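Long-range contacts in pyridoxal kinase (Lactobacillus plantarum, PDB 3IBQ), which probably catalyses the ATP-dependent phosphorylation of pyridoxal to pyridoxal 5'-phosphate and belongs to the ribokinase superfamily: residues L139-E144 with I178-R183; D185-A190 with A203-G208. All coordinates share one frame; numbering follows the deposited sequence.

Contact 1 of 2, residues L139-E144 with I178-R183; sequences LPNTTE and ITDVQR. With ATP (adenosine-5'-triphosphate), chain B.
Thr142 grips the carboxylate of Asp180 with two donors that share one oxygen: its backbone N lies 3.1 Å from Asp180 OD1, and its hydroxyl OG1 lies 3.0 Å from the same OD1. Both come from the syn side, but from opposite faces of the carboxylate plane. Asp180 OD2 is held by a water that also accepts from Thr143 N, and more weakly by Thr142 N. Threonine suits this place because its OG1, anti to its own carbonyl carbon (chi1 -60°), sits beside the backbone N and joins it on a single acceptor. With an alanine here in place of Asp180, Thr142 N and OG1 would probably lose their shared acceptor, and the bridging water one of its mates.

Just before Thr142, Asn141 is the N-cap of helix 142-149 and forms a capping box with Glu144: Glu144 N donates to Asn141 OD1 at 2.7 Å, almost in line with the C=O, while Asn141 N donates to Glu144 OE1, also at 2.7 Å. Asn141 ND2 is satisfied by Gly111 O, and Glu144 OE2 by Leu110 N.

Within strand 175-183, Thr179 N donates to Pro140 O at 3.0 Å, and the same oxygen receives a CA-H...O contact from Ile178. A water donates to Leu139 O and also meets Thr179 OG1, while the methyl CG2 of Thr179 packs 3.8 Å from Leu139 CB. On the nucleotide side, Thr179 O accepts from ribose O3' of ATP at 2.8 Å.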
# COMPACT_ATOMS: atom_id res chain seq x y z
N LEU A 139 4.05 1.48 4.59
CA LEU A 139 3.35 0.33 5.09
C LEU A 139 4.00 -1.02 4.85
O LEU A 139 3.36 -1.91 4.39
CB LEU A 139 1.90 0.35 4.58
CG LEU A 139 1.05 1.58 4.80
CD1 LEU A 139 -0.06 1.69 3.76
CD2 LEU A 139 0.60 1.71 6.19
N PRO A 140 5.26 -1.16 5.17
CA PRO A 140 5.89 -2.44 4.96
C PRO A 140 5.31 -3.59 5.79
O PRO A 140 4.85 -3.40 6.85
CB PRO A 140 7.31 -2.18 5.43
CG PRO A 140 7.16 -1.26 6.43
CD PRO A 140 6.14 -0.30 5.95
N ASN A 141 5.40 -4.79 5.26
CA ASN A 141 5.21 -5.96 6.04
C ASN A 141 6.57 -6.25 6.72
O ASN A 141 7.51 -5.59 6.49
CB ASN A 141 4.75 -7.15 5.24
CG ASN A 141 5.73 -7.60 4.22
OD1 ASN A 141 6.90 -7.56 4.40
ND2 ASN A 141 5.22 -8.04 3.13
N THR A 142 6.58 -7.31 7.50
CA THR A 142 7.73 -7.78 8.21
C THR A 142 8.95 -8.11 7.36
O THR A 142 10.02 -7.75 7.71
CB THR A 142 7.34 -8.88 9.16
OG1 THR A 142 6.39 -8.37 10.08
CG2 THR A 142 8.49 -9.28 9.92
N THR A 143 8.78 -8.74 6.22
CA THR A 143 9.89 -8.98 5.35
C THR A 143 10.44 -7.66 4.79
O THR A 143 11.62 -7.46 4.70
CB THR A 143 9.47 -9.92 4.19
OG1 THR A 143 9.01 -11.16 4.71
CG2 THR A 143 10.60 -10.14 3.19
N GLU A 144 9.53 -6.78 4.40
CA GLU A 144 9.90 -5.50 3.81
C GLU A 144 10.66 -4.64 4.81
O GLU A 144 11.66 -4.01 4.46
CB GLU A 144 8.65 -4.76 3.32
CG GLU A 144 8.26 -5.09 1.89
CD GLU A 144 6.76 -5.24 1.72
OE1 GLU A 144 6.01 -4.80 2.62
OE2 GLU A 144 6.32 -5.79 0.69
N ILE A 178 4.26 -1.20 10.42
CA ILE A 178 4.45 -2.57 9.98
C ILE A 178 3.07 -3.24 10.01
O ILE A 178 2.49 -3.26 10.99
CB ILE A 178 5.49 -3.33 10.77
CG1 ILE A 178 6.86 -2.67 10.63
CG2 ILE A 178 5.46 -4.75 10.39
CD1 ILE A 178 7.90 -3.33 11.30
N THR A 179 2.60 -3.74 8.87
CA THR A 179 1.20 -4.18 8.64
C THR A 179 0.68 -5.64 8.91
O THR A 179 -0.48 -5.91 8.94
CB THR A 179 0.80 -3.88 7.18
OG1 THR A 179 1.68 -4.56 6.32
CG2 THR A 179 0.84 -2.39 6.92
N ASP A 180 1.56 -6.55 9.06
CA ASP A 180 1.11 -7.91 9.17
C ASP A 180 1.60 -8.53 10.48
O ASP A 180 1.93 -9.67 10.50
CB ASP A 180 1.73 -8.68 8.01
CG ASP A 180 3.24 -8.61 8.06
OD1 ASP A 180 3.77 -7.83 8.82
OD2 ASP A 180 3.88 -9.38 7.41
N VAL A 181 1.68 -7.73 11.50
CA VAL A 181 2.18 -8.17 12.77
C VAL A 181 1.15 -9.08 13.45
O VAL A 181 0.05 -8.71 13.63
CB VAL A 181 2.57 -7.04 13.67
CG1 VAL A 181 3.03 -7.53 14.96
CG2 VAL A 181 3.56 -6.15 13.02
N GLN A 182 1.58 -10.26 13.83
CA GLN A 182 0.72 -11.19 14.54
C GLN A 182 0.97 -11.26 16.04
O GLN A 182 2.07 -11.47 16.47
CB GLN A 182 0.78 -12.54 13.90
CG GLN A 182 0.09 -12.52 12.62
CD GLN A 182 0.30 -13.73 11.81
OE1 GLN A 182 0.54 -13.63 10.64
NE2 GLN A 182 0.19 -14.87 12.42
N ARG A 183 -0.07 -11.03 16.81
CA ARG A 183 -0.06 -11.18 18.24
C ARG A 183 -1.23 -12.11 18.66
O ARG A 183 -2.38 -11.76 18.58
CB ARG A 183 -0.14 -9.85 18.95
CG ARG A 183 1.11 -8.97 18.87
CD ARG A 183 1.02 -7.82 19.83
NE ARG A 183 2.14 -6.89 19.85
CZ ARG A 183 2.10 -5.74 20.48
NH1 ARG A 183 1.01 -5.38 21.10
NH2 ARG A 183 3.14 -4.90 20.46
PG ATP B . -1.09 -9.19 0.32
O1G ATP B . -2.34 -10.01 -0.01
O2G ATP B . 0.10 -10.01 0.11
O3G ATP B . -1.17 -7.74 -0.12
PB ATP B . 0.02 -7.68 2.28
O1B ATP B . 0.06 -6.83 1.07
O2B ATP B . 1.34 -8.04 2.91
O3B ATP B . -0.74 -8.98 1.86
PA ATP B . -1.28 -8.33 4.59
O1A ATP B . -0.21 -8.84 5.41
O2A ATP B . -2.18 -9.33 3.95
O3A ATP B . -0.95 -7.27 3.44
O5' ATP B . -2.11 -7.36 5.48
C5' ATP B . -3.21 -6.71 4.99
C4' ATP B . -4.16 -6.51 6.13
O4' ATP B . -5.35 -7.20 5.85
C3' ATP B . -3.68 -6.99 7.50
O3' ATP B . -3.22 -5.91 8.20
C2' ATP B . -4.97 -7.25 8.14
O2' ATP B . -5.51 -5.96 8.40
C1' ATP B . -5.78 -7.84 7.02
N9 ATP B . -5.69 -9.31 6.84
C8 ATP B . -4.92 -9.95 6.04
N7 ATP B . -5.14 -11.25 6.11
C5 ATP B . -6.07 -11.47 6.97
C6 ATP B . -6.76 -12.64 7.56
N6 ATP B . -6.51 -13.87 7.14
N1 ATP B . -7.65 -12.38 8.46
C2 ATP B . -7.92 -11.17 8.87
N3 ATP B . -7.38 -10.08 8.40
C4 ATP B . -6.45 -10.16 7.46
O HOH W 1 1.67 -4.11 3.30
O HOH W 2 6.20 -10.70 5.84

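Contact 2 of 2, residues D185-A190 with A203-G208; sequences DQIGCA and ARRLPG. With ATP (adenosine-5'-triphosphate), chain B.
In the beta hairpin of strands 186-192 and 198-204, at the edge of the main sheet, Ile187 and Ala203 form an antiparallel hydrogen-bonded pair: Ile187 N to Ala203 O and Ala203 N to Ile187 O are both 2.9 Å. Gln186 and Arg204 follow as a non-hydrogen-bonded pair with diverging side chains. Past the strand end, Arg205 N still donates to Asp185 O at 2.9 Å, and a water bridges that oxygen to Arg205 O.

The hairpin carries the chain into the adenine site. Leu206 reads the base edge with its backbone, N donating to ATP N1 at 3.0 Å and O accepting from N6 at 2.9 Å, while Ile187 CG2 lies 3.8 Å from ATP N3. A branched apolar residue suits this spot, since the same CG2 also packs against Arg205 CB.

At the solvent side, Asp185 lies over one face of the Arg204 guanidinium, the two planes 37° apart. Its OD2 is 3.4 Å from Arg204 NH1, a salt bridge of charges alone. Arg205 has CG anti to its N (chi1 -162°) and bends at chi3; Gln186 O lies in plane at its guanidinium edge, too poorly angled for a hydrogen bond.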
# COMPACT_ATOMS: atom_id res chain seq x y z
N ASP A 185 -4.07 -14.54 18.61
CA ASP A 185 -5.01 -14.84 17.55
C ASP A 185 -5.26 -13.60 16.63
O ASP A 185 -6.08 -13.67 15.79
CB ASP A 185 -6.35 -15.31 18.09
CG ASP A 185 -6.77 -14.59 19.34
OD1 ASP A 185 -6.72 -13.40 19.38
OD2 ASP A 185 -7.14 -15.22 20.31
N GLN A 186 -4.53 -12.52 16.86
CA GLN A 186 -4.71 -11.29 16.16
C GLN A 186 -3.70 -11.01 15.07
O GLN A 186 -2.58 -11.42 15.16
CB GLN A 186 -4.64 -10.13 17.12
CG GLN A 186 -5.66 -10.09 18.20
CD GLN A 186 -6.64 -8.98 18.03
OE1 GLN A 186 -7.76 -9.23 17.76
NE2 GLN A 186 -6.19 -7.72 18.19
N ILE A 187 -4.14 -10.25 14.09
CA ILE A 187 -3.27 -9.77 13.04
C ILE A 187 -3.52 -8.25 12.85
O ILE A 187 -4.63 -7.82 12.91
CB ILE A 187 -3.43 -10.53 11.72
CG1 ILE A 187 -2.29 -10.18 10.77
CG2 ILE A 187 -4.73 -10.27 11.14
CD1 ILE A 187 -2.33 -10.76 9.53
N GLY A 188 -2.47 -7.48 12.68
CA GLY A 188 -2.57 -6.06 12.50
C GLY A 188 -1.28 -5.25 12.30
O GLY A 188 -0.33 -5.78 11.83
N CYS A 189 -1.34 -3.99 12.68
CA CYS A 189 -0.37 -2.95 12.46
C CYS A 189 0.32 -2.48 13.73
O CYS A 189 -0.28 -2.35 14.73
CB CYS A 189 -1.05 -1.75 11.80
SG CYS A 189 -1.75 -1.95 10.13
N ALA A 190 1.60 -2.24 13.62
CA ALA A 190 2.41 -1.75 14.72
C ALA A 190 3.21 -0.54 14.27
O ALA A 190 3.75 -0.54 13.20
CB ALA A 190 3.30 -2.82 15.26
N ALA A 203 -7.01 -7.25 14.55
CA ALA A 203 -8.32 -7.79 14.52
C ALA A 203 -8.05 -9.27 14.48
O ALA A 203 -6.97 -9.67 14.18
CB ALA A 203 -9.02 -7.37 13.32
N ARG A 204 -9.06 -10.04 14.78
CA ARG A 204 -8.94 -11.47 14.87
C ARG A 204 -8.65 -12.07 13.50
O ARG A 204 -9.36 -11.88 12.61
CB ARG A 204 -10.16 -12.10 15.54
CG ARG A 204 -9.98 -13.52 15.97
CD ARG A 204 -11.12 -14.06 16.87
NE ARG A 204 -11.20 -13.33 18.12
CZ ARG A 204 -10.78 -13.78 19.29
NH1 ARG A 204 -10.38 -15.01 19.43
NH2 ARG A 204 -10.83 -13.00 20.34
N ARG A 205 -7.56 -12.82 13.42
CA ARG A 205 -7.14 -13.45 12.17
C ARG A 205 -8.14 -14.49 11.70
O ARG A 205 -8.60 -15.33 12.48
CB ARG A 205 -5.76 -14.08 12.33
CG ARG A 205 -5.06 -14.38 11.01
CD ARG A 205 -3.57 -14.63 11.22
NE ARG A 205 -3.33 -15.71 12.17
CZ ARG A 205 -3.02 -15.53 13.45
NH1 ARG A 205 -2.92 -14.30 13.94
NH2 ARG A 205 -2.82 -16.57 14.24
N LEU A 206 -8.47 -14.44 10.42
CA LEU A 206 -9.38 -15.38 9.82
C LEU A 206 -8.66 -16.43 8.97
O LEU A 206 -7.67 -16.19 8.44
CB LEU A 206 -10.45 -14.66 9.02
CG LEU A 206 -11.13 -13.47 9.71
CD1 LEU A 206 -12.10 -12.78 8.84
CD2 LEU A 206 -11.72 -13.86 11.03
N PRO A 207 -9.23 -17.62 8.86
CA PRO A 207 -8.52 -18.66 8.14
C PRO A 207 -8.29 -18.30 6.69
O PRO A 207 -9.06 -17.59 6.15
CB PRO A 207 -9.44 -19.86 8.23
CG PRO A 207 -10.71 -19.37 8.45
CD PRO A 207 -10.57 -18.08 9.23
N GLY A 208 -7.24 -18.82 6.09
CA GLY A 208 -7.03 -18.65 4.69
C GLY A 208 -6.10 -17.56 4.29
O GLY A 208 -5.61 -16.87 5.08
PG ATP B . -1.09 -9.19 0.32
O1G ATP B . -2.34 -10.01 -0.01
O2G ATP B . 0.10 -10.01 0.11
O3G ATP B . -1.17 -7.74 -0.12
PB ATP B . 0.02 -7.68 2.28
O1B ATP B . 0.06 -6.83 1.07
O2B ATP B . 1.34 -8.04 2.91
O3B ATP B . -0.74 -8.98 1.86
PA ATP B . -1.28 -8.33 4.59
O1A ATP B . -0.21 -8.84 5.41
O2A ATP B . -2.18 -9.33 3.95
O3A ATP B . -0.95 -7.27 3.44
O5' ATP B . -2.11 -7.36 5.48
C5' ATP B . -3.21 -6.71 4.99
C4' ATP B . -4.16 -6.51 6.13
O4' ATP B . -5.35 -7.20 5.85
C3' ATP B . -3.68 -6.99 7.50
O3' ATP B . -3.22 -5.91 8.20
C2' ATP B . -4.97 -7.25 8.14
O2' ATP B . -5.51 -5.96 8.40
C1' ATP B . -5.78 -7.84 7.02
N9 ATP B . -5.69 -9.31 6.84
C8 ATP B . -4.92 -9.95 6.04
N7 ATP B . -5.14 -11.25 6.11
C5 ATP B . -6.07 -11.47 6.97
C6 ATP B . -6.76 -12.64 7.56
N6 ATP B . -6.51 -13.87 7.14
N1 ATP B . -7.65 -12.38 8.46
C2 ATP B . -7.92 -11.17 8.87
N3 ATP B . -7.38 -10.08 8.40
C4 ATP B . -6.45 -10.16 7.46
O HOH W 3 -7.49 -15.87 14.87

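Overall arrangement
Contact 1 is buried and contact 2 lies at the surface, their centres about 11 Å apart, yet both reach the same sheet. Strand 175-183, which receives the helix start in contact 1, pairs with strand 186-192 of contact 2: Val181 N lies 2.8 Å from Gly188 O, a probable hydrogen bond, and Gln182 packs on Ile187 and Arg205. In 139-144 with 178-183, polar groups of a largely buried contact are satisfied by side chains, backbone and water; in 185-190 with 203-208, strand pairing is flanked by a surface salt bridge. Both touch ATP, the first at the ribose hydroxyl and the second at adenine, so one strand and the loop after strand 198-204 meet different parts of it.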